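Local coordinates for protein putative polyketide cyclase (Bacillus cereus, PDB 3K0Z) that is of unknown function but has the SnoaL-like fold of the NTF2 superfamily and may act as a polyketide cyclase-like lyase, at residues M36-A40 and V102-V107. Numbering follows the deposited sequence.
Sequences MVHAA and VVGDKV
Met36, a selenomethionine, reaches from helix 30-49 onto the beta hairpin formed by strands 93-103 and 106-117, part of the helix-on-curved-sheet packing of the SnoaL-like, NTF2-type fold. With chi1 at -69°, its CG lies anti to the carbonyl carbon; the chain then runs extended to SE and bends at chi3 (87°), which brings the methyl end onto the backbone of the hairpin turn. There CE rests 3.4 Å from Lys106 N, a group already engaged in the turn through its bond to Val103 O. This is a type II' turn from Val103 to Lys106, with Gly104 at positive phi.

Valines from the two strands flank the Met36 chain. Val102 CG1 approaches SE to 3.9 Å, and Val107 CG2 packs 4.1 Å from Met36 CB. The other branch of Val102, CG2, meets CG2 of Val37, the next residue of the helix, at 4.1 Å, and the two side chains cross at about a right angle. One turn along from Met36, Ala40 makes a looser contact, its CB 4.4 Å from Val107 CG1. Leu100 and Val132 extend this apolar layer along the sheet, while the side chain of Lys106 leaves its backbone away from the helix, and its NZ forms a salt bridge with Asp99 OD2 of the second subunit. The closest approach between helix and hairpin is that of Met36 CE to Gly104 O, at 3.2 Å.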
HETATM    1  N   MSE A  36      -5.854  10.868 -14.256  1.00 19.46           N
HETATM    2  CA  MSE A  36      -5.292  10.176 -13.103  1.00 18.37           C
HETATM    3  C   MSE A  36      -4.779   8.792 -13.487  1.00 19.66           C
HETATM    4  O   MSE A  36      -3.673   8.391 -13.075  1.00 19.62           O
HETATM    5  CB  MSE A  36      -6.349  10.110 -11.994  1.00 21.55           C
HETATM    6  CG  MSE A  36      -6.621  11.450 -11.419  1.00 18.74           C
HETATM    7 SE   MSE A  36      -8.177  11.456 -10.272  0.75 25.69          SE
HETATM    8  CE  MSE A  36      -7.308  10.911  -8.557  1.00 21.04           C
ATOM      9  N   VAL A  37      -5.543   8.048 -14.281  1.00 18.30           N
ATOM     10  CA  VAL A  37      -5.105   6.700 -14.709  1.00 18.25           C
ATOM     11  C   VAL A  37      -3.856   6.822 -15.595  1.00 18.45           C
ATOM     12  O   VAL A  37      -2.894   6.084 -15.423  1.00 18.19           O
ATOM     13  CB  VAL A  37      -6.238   5.922 -15.426  1.00 17.98           C
ATOM     14  CG1 VAL A  37      -5.703   4.716 -16.114  1.00 17.61           C
ATOM     15  CG2 VAL A  37      -7.330   5.531 -14.413  1.00 17.71           C
ATOM     16  N   HIS A  38      -3.849   7.796 -16.507  1.00 17.84           N
ATOM     17  CA  HIS A  38      -2.723   8.008 -17.398  1.00 16.96           C
ATOM     18  C   HIS A  38      -1.467   8.405 -16.630  1.00 19.96           C
ATOM     19  O   HIS A  38      -0.387   7.985 -16.988  1.00 21.11           O
ATOM     20  CB  HIS A  38      -3.077   9.071 -18.436  1.00 20.75           C
ATOM     21  CG  HIS A  38      -3.985   8.565 -19.513  1.00 19.50           C
ATOM     22  ND1 HIS A  38      -4.309   9.305 -20.628  1.00 14.87           N
ATOM     23  CD2 HIS A  38      -4.593   7.362 -19.663  1.00 16.95           C
ATOM     24  CE1 HIS A  38      -5.117   8.588 -21.401  1.00 20.15           C
ATOM     25  NE2 HIS A  38      -5.288   7.394 -20.838  1.00 15.30           N
ATOM     26  N   ALA A  39      -1.594   9.183 -15.571  1.00 18.83           N
ATOM     27  CA  ALA A  39      -0.400   9.538 -14.777  1.00 20.37           C
ATOM     28  C   ALA A  39       0.161   8.278 -14.148  1.00 18.59           C
ATOM     29  O   ALA A  39       1.375   8.057 -14.102  1.00 19.10           O
ATOM     30  CB  ALA A  39      -0.765  10.587 -13.694  1.00 19.68           C
ATOM     31  N   ALA A  40      -0.728   7.433 -13.660  1.00 19.96           N
ATOM     32  CA  ALA A  40      -0.296   6.149 -13.068  1.00 19.64           C
ATOM     33  C   ALA A  40       0.378   5.300 -14.111  1.00 21.39           C
ATOM     34  O   ALA A  40       1.413   4.744 -13.836  1.00 16.82           O
ATOM     35  CB  ALA A  40      -1.469   5.414 -12.492  1.00 19.06           C
ATOM     36  N   VAL A 102      -9.040   4.559  -7.826  1.00 18.16           N
ATOM     37  CA  VAL A 102      -9.022   6.007  -8.149  1.00 17.93           C
ATOM     38  C   VAL A 102     -10.166   6.748  -7.457  1.00 18.75           C
ATOM     39  O   VAL A 102     -11.306   6.483  -7.727  1.00 17.75           O
ATOM     40  CB  VAL A 102      -9.037   6.222  -9.670  1.00 18.09           C
ATOM     41  CG1 VAL A 102      -8.912   7.686  -9.984  1.00 17.80           C
ATOM     42  CG2 VAL A 102      -7.890   5.373 -10.372  1.00 16.46           C
ATOM     43  N   VAL A 103      -9.847   7.697  -6.561  1.00 19.63           N
ATOM     44  CA  VAL A 103     -10.886   8.388  -5.796  1.00 18.32           C
ATOM     45  C   VAL A 103     -10.431   9.739  -5.331  1.00 18.83           C
ATOM     46  O   VAL A 103      -9.304   9.891  -4.887  1.00 19.53           O
ATOM     47  CB  VAL A 103     -11.358   7.522  -4.594  1.00 20.22           C
ATOM     48  CG1 VAL A 103     -10.235   7.285  -3.524  1.00 13.92           C
ATOM     49  CG2 VAL A 103     -12.673   8.114  -3.951  1.00 15.84           C
ATOM     50  N   GLY A 104     -11.288  10.745  -5.485  1.00 18.64           N
ATOM     51  CA  GLY A 104     -10.938  12.125  -5.126  1.00 19.49           C
ATOM     52  C   GLY A 104      -9.690  12.540  -5.909  1.00 19.49           C
ATOM     53  O   GLY A 104      -9.707  12.478  -7.106  1.00 18.91           O
ATOM     54  N   ASP A 105      -8.608  12.921  -5.222  1.00 17.44           N
ATOM     55  CA  ASP A 105      -7.353  13.287  -5.865  1.00 17.66           C
ATOM     56  C   ASP A 105      -6.264  12.247  -5.623  1.00 17.84           C
ATOM     57  O   ASP A 105      -5.098  12.553  -5.831  1.00 21.37           O
ATOM     58  CB  ASP A 105      -6.858  14.612  -5.293  1.00 20.47           C
ATOM     59  CG  ASP A 105      -7.724  15.759  -5.670  1.00 27.29           C
ATOM     60  OD1 ASP A 105      -8.345  15.711  -6.757  1.00 38.35           O
ATOM     61  OD2 ASP A 105      -7.760  16.723  -4.876  1.00 44.50           O
ATOM     62  N   LYS A 106      -6.646  11.023  -5.241  1.00 18.04           N
ATOM     63  CA  LYS A 106      -5.702   9.980  -4.836  1.00 18.40           C
ATOM     64  C   LYS A 106      -5.822   8.737  -5.720  1.00 22.12           C
ATOM     65  O   LYS A 106      -6.909   8.384  -6.224  1.00 19.85           O
ATOM     66  CB  LYS A 106      -5.906   9.623  -3.347  1.00 19.89           C
ATOM     67  CG  LYS A 106      -5.599  10.749  -2.315  1.00 20.54           C
ATOM     68  CD  LYS A 106      -4.305  10.598  -1.596  1.00 24.34           C
ATOM     69  CE  LYS A 106      -4.038  11.784  -0.643  1.00 20.70           C
ATOM     70  NZ  LYS A 106      -4.756  11.792   0.668  1.00 22.65           N
ATOM     71  N   VAL A 107      -4.678   8.099  -5.960  1.00 22.89           N
ATOM     72  CA  VAL A 107      -4.642   6.840  -6.715  1.00 18.79           C
ATOM     73  C   VAL A 107      -3.850   5.831  -5.883  1.00 21.06           C
ATOM     74  O   VAL A 107      -2.760   6.127  -5.450  1.00 21.92           O
ATOM     75  CB  VAL A 107      -3.945   6.999  -8.104  1.00 18.65           C
ATOM     76  CG1 VAL A 107      -3.822   5.619  -8.838  1.00 16.87           C
ATOM     77  CG2 VAL A 107      -4.698   7.941  -8.975  1.00 19.01           C
TER